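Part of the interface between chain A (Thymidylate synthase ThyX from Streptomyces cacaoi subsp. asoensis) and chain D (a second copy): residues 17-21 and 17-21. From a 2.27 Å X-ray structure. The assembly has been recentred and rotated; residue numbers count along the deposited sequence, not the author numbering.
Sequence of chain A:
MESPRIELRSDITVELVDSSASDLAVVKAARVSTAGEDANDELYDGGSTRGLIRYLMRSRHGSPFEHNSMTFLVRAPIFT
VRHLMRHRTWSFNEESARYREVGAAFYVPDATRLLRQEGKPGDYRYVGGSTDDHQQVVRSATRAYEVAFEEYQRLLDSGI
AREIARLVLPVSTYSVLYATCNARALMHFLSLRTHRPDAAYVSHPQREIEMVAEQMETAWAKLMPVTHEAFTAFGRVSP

Chain A 17-21: VDSSA
Chain D, residues 17-21: VDSSA

The ends of two copies of the same strand, which begins earlier in each chain and runs through residues 17-20 here, meet nearly antiparallel: their N-to-C directions differ by 168° and their axes come within 6.7 Å. The register centres on S20(A) and S20(D), whose CA atoms lie 5.8 Å apart, the shortest CA separation between the stretches. No backbone hydrogen bond joins the strands, so the contact, burying 185 Å² in all, rests on side chains.

S20(A) and S20(D) cover most of that surface. Each has an extended backbone, phi/psi -139/91 in S20(A) and -152/90 in S20(D), and each directs its CA-to-CB bond toward the other strand. CB of S20(A) packs 3.7 Å from CB of S20(D), a van der Waals contact. Both hydroxyls take the t rotamer, with chi1 of -165° in S20(A) and -175° in S20(D), and each reaches an aspartate of the other chain.

D18(A) and D18(D) complete the arrangement. Two residues earlier on an extended strand, their CA-to-CB bonds too point toward the partner, and their carboxylates offer acceptors to the serine hydroxyls. OG of S20(D) donates to OD2 of D18(A) at 2.6 Å; the reciprocal bond, from OG of S20(A) to OD2 of D18(D), is longer at 3.0 Å and weak. The pairing is thus repeated in both directions, but not with identical geometry. D18(A) has phi/psi -161/150, chi1 -170° (t) and chi2 38°; D18(D) has -168/155, -162° (t) and 20°.

Between D18 and S20 in each chain, S19(A) (-160/158, chi1 61°, p) and S19(D) (-168/161, chi1 71°, p) turn their CA-to-CB bonds away, following the alternation of an extended strand. V17(A), V17(D), A21(A) and A21(D) make no contact across the stretches.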

ATOM      1  N   VAL A  17     -11.403  13.440  15.600  1.00 21.37           N
ATOM      2  CA  VAL A  17     -11.950  12.652  16.690  1.00 21.71           C
ATOM      3  C   VAL A  17     -10.790  12.021  17.474  1.00 23.23           C
ATOM      4  O   VAL A  17     -10.922  11.722  18.648  1.00 24.81           O
ATOM      5  CB  VAL A  17     -12.934  11.670  15.991  1.00 23.18           C
ATOM      6  CG1 VAL A  17     -12.402  10.254  15.834  1.00 21.34           C
ATOM      7  CG2 VAL A  17     -14.317  11.827  16.488  1.00 20.08           C
ATOM      8  N   ASP A  18      -9.610  11.882  16.858  1.00 23.73           N
ATOM      9  CA  ASP A  18      -8.451  11.391  17.587  1.00 24.07           C
ATOM     10  C   ASP A  18      -7.249  11.795  16.775  1.00 23.59           C
ATOM     11  O   ASP A  18      -7.376  11.973  15.579  1.00 21.95           O
ATOM     12  CB  ASP A  18      -8.521   9.876  17.715  1.00 24.56           C
ATOM     13  CG  ASP A  18      -7.482   9.322  18.674  1.00 34.20           C
ATOM     14  OD1 ASP A  18      -7.200   9.962  19.752  1.00 35.69           O
ATOM     15  OD2 ASP A  18      -6.922   8.239  18.325  1.00 40.67           O
ATOM     16  N   SER A  19      -6.110  12.029  17.417  1.00 22.07           N
ATOM     17  CA  SER A  19      -4.874  12.207  16.679  1.00 23.29           C
ATOM     18  C   SER A  19      -3.730  11.953  17.599  1.00 25.04           C
ATOM     19  O   SER A  19      -3.859  12.018  18.848  1.00 23.04           O
ATOM     20  CB  SER A  19      -4.680  13.623  16.133  1.00 22.56           C
ATOM     21  OG  SER A  19      -4.653  14.541  17.219  1.00 21.70           O
ATOM     22  N   SER A  20      -2.623  11.641  16.935  1.00 26.21           N
ATOM     23  CA  SER A  20      -1.307  11.697  17.506  1.00 28.52           C
ATOM     24  C   SER A  20      -0.383  12.276  16.459  1.00 28.63           C
ATOM     25  O   SER A  20       0.189  11.529  15.659  1.00 29.71           O
ATOM     26  CB  SER A  20      -0.814  10.311  17.828  1.00 27.53           C
ATOM     27  OG  SER A  20       0.275  10.526  18.671  1.00 32.35           O
ATOM     28  N   ALA A  21      -0.236  13.582  16.467  1.00 28.68           N
ATOM     29  CA  ALA A  21       0.366  14.285  15.343  1.00 29.35           C
ATOM     30  C   ALA A  21       0.869  15.617  15.850  1.00 29.15           C
ATOM     31  O   ALA A  21       0.116  16.374  16.468  1.00 28.68           O
ATOM     32  CB  ALA A  21      -0.690  14.492  14.173  1.00 27.38           C
TER
ATOM     33  N   VAL D  17       7.737   5.059  21.629  1.00 25.16           N
ATOM     34  CA  VAL D  17       7.843   6.500  21.847  1.00 25.14           C
ATOM     35  C   VAL D  17       6.526   7.270  21.697  1.00 24.80           C
ATOM     36  O   VAL D  17       6.414   8.403  22.112  1.00 23.95           O
ATOM     37  CB  VAL D  17       8.913   7.103  20.890  1.00 26.06           C
ATOM     38  CG1 VAL D  17       8.740   6.589  19.559  1.00 25.75           C
ATOM     39  CG2 VAL D  17       8.746   8.587  20.730  1.00 28.59           C
ATOM     40  N   ASP D  18       5.524   6.695  21.040  1.00 24.52           N
ATOM     41  CA  ASP D  18       4.309   7.446  20.883  1.00 25.07           C
ATOM     42  C   ASP D  18       3.238   6.511  20.374  1.00 25.15           C
ATOM     43  O   ASP D  18       3.538   5.461  19.740  1.00 22.93           O
ATOM     44  CB  ASP D  18       4.516   8.608  19.914  1.00 26.79           C
ATOM     45  CG  ASP D  18       3.413   9.678  20.041  1.00 34.93           C
ATOM     46  OD1 ASP D  18       2.707   9.725  21.103  1.00 42.21           O
ATOM     47  OD2 ASP D  18       3.254  10.465  19.078  1.00 42.62           O
ATOM     48  N   SER D  19       1.988   6.878  20.671  1.00 23.34           N
ATOM     49  CA  SER D  19       0.855   6.078  20.241  1.00 23.03           C
ATOM     50  C   SER D  19      -0.450   6.791  20.407  1.00 22.41           C
ATOM     51  O   SER D  19      -0.588   7.729  21.193  1.00 21.40           O
ATOM     52  CB  SER D  19       0.751   4.824  21.093  1.00 23.19           C
ATOM     53  OG  SER D  19       0.332   5.230  22.387  1.00 24.38           O
ATOM     54  N   SER D  20      -1.420   6.282  19.685  1.00 21.91           N
ATOM     55  CA  SER D  20      -2.797   6.669  19.882  1.00 23.48           C
ATOM     56  C   SER D  20      -3.533   5.452  19.443  1.00 22.58           C
ATOM     57  O   SER D  20      -3.818   5.340  18.271  1.00 23.39           O
ATOM     58  CB  SER D  20      -3.176   7.747  18.919  1.00 23.03           C
ATOM     59  OG  SER D  20      -4.473   8.153  19.227  1.00 29.99           O
ATOM     60  N   ALA D  21      -3.781   4.555  20.386  1.00 21.65           N
ATOM     61  CA  ALA D  21      -4.187   3.168  20.162  1.00 21.60           C
ATOM     62  C   ALA D  21      -5.000   2.776  21.369  1.00 20.51           C
ATOM     63  O   ALA D  21      -4.549   2.997  22.481  1.00 22.19           O
ATOM     64  CB  ALA D  21      -2.987   2.255  20.013  1.00 19.11           C
TER